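PHO85 cyclin PHO80 (Saccharomyces cerevisiae, PDB 2PMI) partners the cyclin-dependent kinase Pho85 as its regulatory cyclin and keeps phosphate-starvation genes repressed when phosphate is plentiful. Local coordinates at residues K132-S137 against I170-H175. Sequence-based numbering, arbitrary orientation.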
ATOM      1  N   LYS B 132       7.062   8.272  -2.191  1.00 24.21           N
ATOM      2  CA  LYS B 132       5.689   8.682  -1.969  1.00 26.89           C
ATOM      3  C   LYS B 132       4.661   7.596  -2.253  1.00 29.31           C
ATOM      4  O   LYS B 132       3.750   7.380  -1.451  1.00 38.77           O
ATOM      5  CB  LYS B 132       5.368   9.928  -2.794  1.00 25.54           C
ATOM      6  CG  LYS B 132       6.068  11.179  -2.288  1.00 27.12           C
ATOM      7  CD  LYS B 132       5.862  12.374  -3.218  1.00 29.64           C
ATOM      8  CE  LYS B 132       4.395  12.760  -3.327  1.00 26.24           C
ATOM      9  NZ  LYS B 132       4.194  13.871  -4.302  1.00 29.93           N
ATOM     10  N   GLY B 133       4.806   6.892  -3.367  1.00 23.51           N
ATOM     11  CA  GLY B 133       3.829   5.871  -3.696  1.00 19.73           C
ATOM     12  C   GLY B 133       3.959   4.556  -2.955  1.00 22.04           C
ATOM     13  O   GLY B 133       3.006   3.769  -2.895  1.00 21.91           O
ATOM     14  N   LEU B 134       5.120   4.318  -2.363  1.00 23.50           N
ATOM     15  CA  LEU B 134       5.345   3.057  -1.673  1.00 27.63           C
ATOM     16  C   LEU B 134       5.661   3.112  -0.181  1.00 30.52           C
ATOM     17  O   LEU B 134       5.672   2.071   0.471  1.00 35.06           O
ATOM     18  CB  LEU B 134       6.495   2.303  -2.353  1.00 31.97           C
ATOM     19  CG  LEU B 134       6.523   2.118  -3.872  1.00 28.28           C
ATOM     20  CD1 LEU B 134       7.738   1.279  -4.239  1.00 25.75           C
ATOM     21  CD2 LEU B 134       5.260   1.440  -4.343  1.00 26.23           C
ATOM     22  N   CYS B 135       5.914   4.291   0.374  1.00 27.97           N
ATOM     23  CA  CYS B 135       6.296   4.348   1.781  1.00 28.56           C
ATOM     24  C   CYS B 135       5.373   5.041   2.783  1.00 34.24           C
ATOM     25  O   CYS B 135       4.527   5.856   2.408  1.00 38.36           O
ATOM     26  CB  CYS B 135       7.682   4.967   1.877  1.00 25.31           C
ATOM     27  SG  CYS B 135       8.969   3.933   1.185  1.00 34.65           S
ATOM     28  N   ASP B 136       5.546   4.711   4.065  1.00 37.06           N
ATOM     29  CA  ASP B 136       4.753   5.323   5.126  1.00 33.09           C
ATOM     30  C   ASP B 136       5.355   6.679   5.462  1.00 33.61           C
ATOM     31  O   ASP B 136       4.638   7.667   5.590  1.00 40.05           O
ATOM     32  CB  ASP B 136       4.715   4.425   6.355  1.00 32.03           C
ATOM     33  CG  ASP B 136       3.867   3.183   6.133  1.00 42.15           C
ATOM     34  OD1 ASP B 136       2.808   3.297   5.479  1.00 45.52           O
ATOM     35  OD2 ASP B 136       4.243   2.095   6.610  1.00 41.69           O
ATOM     36  N   SER B 137       6.677   6.728   5.585  1.00 31.49           N
ATOM     37  CA  SER B 137       7.374   7.986   5.857  1.00 27.78           C
ATOM     38  C   SER B 137       7.749   8.621   4.499  1.00 26.31           C
ATOM     39  O   SER B 137       8.471   8.014   3.698  1.00 28.52           O
ATOM     40  CB  SER B 137       8.642   7.713   6.699  1.00 27.86           C
ATOM     41  OG  SER B 137       9.477   8.864   6.839  1.00 26.54           O
ATOM     42  N   ILE B 170       3.913   1.754 -10.511  1.00 24.41           N
ATOM     43  CA  ILE B 170       5.145   1.878  -9.748  1.00 18.79           C
ATOM     44  C   ILE B 170       5.486   0.746  -8.779  1.00 22.70           C
ATOM     45  O   ILE B 170       6.596   0.734  -8.251  1.00 25.77           O
ATOM     46  CB  ILE B 170       5.079   3.144  -8.927  1.00 15.79           C
ATOM     47  CG1 ILE B 170       3.873   3.038  -7.976  1.00 19.74           C
ATOM     48  CG2 ILE B 170       4.935   4.339  -9.833  1.00  8.46           C
ATOM     49  CD1 ILE B 170       3.592   4.257  -7.148  1.00 15.00           C
ATOM     50  N   ILE B 171       4.559  -0.184  -8.521  1.00 20.90           N
ATOM     51  CA  ILE B 171       4.836  -1.277  -7.575  1.00 17.23           C
ATOM     52  C   ILE B 171       5.674  -2.376  -8.238  1.00 19.20           C
ATOM     53  O   ILE B 171       5.182  -3.137  -9.066  1.00 21.51           O
ATOM     54  CB  ILE B 171       3.522  -1.905  -7.008  1.00 17.97           C
ATOM     55  CG1 ILE B 171       2.603  -0.816  -6.439  1.00 16.74           C
ATOM     56  CG2 ILE B 171       3.838  -2.900  -5.897  1.00  2.01           C
ATOM     57  CD1 ILE B 171       1.172  -1.333  -6.134  1.00  8.49           C
ATOM     58  N   PRO B 172       6.954  -2.484  -7.853  1.00 20.02           N
ATOM     59  CA  PRO B 172       7.861  -3.484  -8.416  1.00 16.05           C
ATOM     60  C   PRO B 172       7.431  -4.912  -8.145  1.00 18.46           C
ATOM     61  O   PRO B 172       7.819  -5.525  -7.153  1.00 23.58           O
ATOM     62  CB  PRO B 172       9.193  -3.146  -7.761  1.00 20.34           C
ATOM     63  CG  PRO B 172       8.768  -2.701  -6.398  1.00 28.81           C
ATOM     64  CD  PRO B 172       7.564  -1.820  -6.685  1.00 24.29           C
ATOM     65  N   ARG B 173       6.618  -5.444  -9.038  1.00 23.20           N
ATOM     66  CA  ARG B 173       6.156  -6.810  -8.906  1.00 25.95           C
ATOM     67  C   ARG B 173       6.484  -7.522 -10.240  1.00 30.78           C
ATOM     68  O   ARG B 173       6.465  -6.904 -11.316  1.00 32.09           O
ATOM     69  CB  ARG B 173       4.660  -6.794  -8.597  1.00 24.32           C
ATOM     70  CG  ARG B 173       4.182  -7.827  -7.580  1.00 15.83           C
ATOM     71  CD  ARG B 173       2.732  -7.548  -7.248  1.00 10.47           C
ATOM     72  NE  ARG B 173       2.035  -8.709  -6.724  1.00 21.06           N
ATOM     73  CZ  ARG B 173       0.729  -8.729  -6.479  1.00 28.22           C
ATOM     74  NH1 ARG B 173       0.008  -7.641  -6.716  1.00 22.68           N
ATOM     75  NH2 ARG B 173       0.143  -9.829  -6.013  1.00 25.83           N
ATOM     76  N   ASP B 174       6.804  -8.811 -10.154  1.00 33.87           N
ATOM     77  CA  ASP B 174       7.183  -9.624 -11.313  1.00 34.93           C
ATOM     78  C   ASP B 174       6.612  -9.266 -12.672  1.00 34.95           C
ATOM     79  O   ASP B 174       7.368  -9.025 -13.596  1.00 35.46           O
ATOM     80  CB  ASP B 174       6.924 -11.111 -11.035  1.00 37.57           C
ATOM     81  CG  ASP B 174       7.874 -11.678  -9.980  1.00 48.45           C
ATOM     82  OD1 ASP B 174       8.926 -11.040  -9.741  1.00 55.62           O
ATOM     83  OD2 ASP B 174       7.590 -12.753  -9.401  1.00 40.53           O
ATOM     84  N   HIS B 175       5.294  -9.219 -12.803  1.00 34.70           N
ATOM     85  CA  HIS B 175       4.680  -8.915 -14.098  1.00 34.05           C
ATOM     86  C   HIS B 175       4.324  -7.450 -14.320  1.00 35.82           C
ATOM     87  O   HIS B 175       3.582  -7.125 -15.252  1.00 35.00           O
ATOM     88  CB  HIS B 175       3.413  -9.746 -14.258  1.00 36.35           C
ATOM     89  CG  HIS B 175       3.624 -11.210 -14.047  1.00 46.38           C
ATOM     90  ND1 HIS B 175       2.619 -12.052 -13.618  1.00 55.78           N
ATOM     91  CD2 HIS B 175       4.722 -11.986 -14.209  1.00 52.29           C
ATOM     92  CE1 HIS B 175       3.091 -13.283 -13.522  1.00 57.11           C
ATOM     93  NE2 HIS B 175       4.365 -13.269 -13.875  1.00 55.22           N
TER
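Leu134, the last residue of helix 119-134, pushes its forked tip into the bend formed by Ile170, Ile171 and Pro172. One prong, CD1, meets the proline ring tip to tip, with CD1 4.0 Å from CD of Pro172. The other, CD2, rests against both isoleucines, facing the groove between their CG1 atoms, 4.1 Å from CG1 of Ile171 and 4.2 Å from CG1 of Ile170. CG of Leu134 lies anti to its own carbonyl carbon (chi1 -49°), on the loop side of the helix end. A second bump runs the other way: CD1 of Ile170 rests on the bare backbone of Gly133, 3.8 Å from its CA, with no side chain in the way. Leucine into loop and isoleucine onto glycine thus interlock; the side chains that meet are apolar and the contact is buried. The carbonyl O of Ile170, beside the leucine fork, is taken by the hydroxyl of Tyr101. Thr97 of helix 92-108 touches both Leu134 and Pro172, while Val216 and Leu217 of helix 216-227 pack on the proline. The partner chain, the kinase Pho85, also packs on Ile170 and Ile171 with polar side chains. Pro172 centres an inverse gamma turn, and the contact joins the C-terminal end of a helix in the all-helical cyclin fold to the loop leading into helix 176-183, close to the kinase interface.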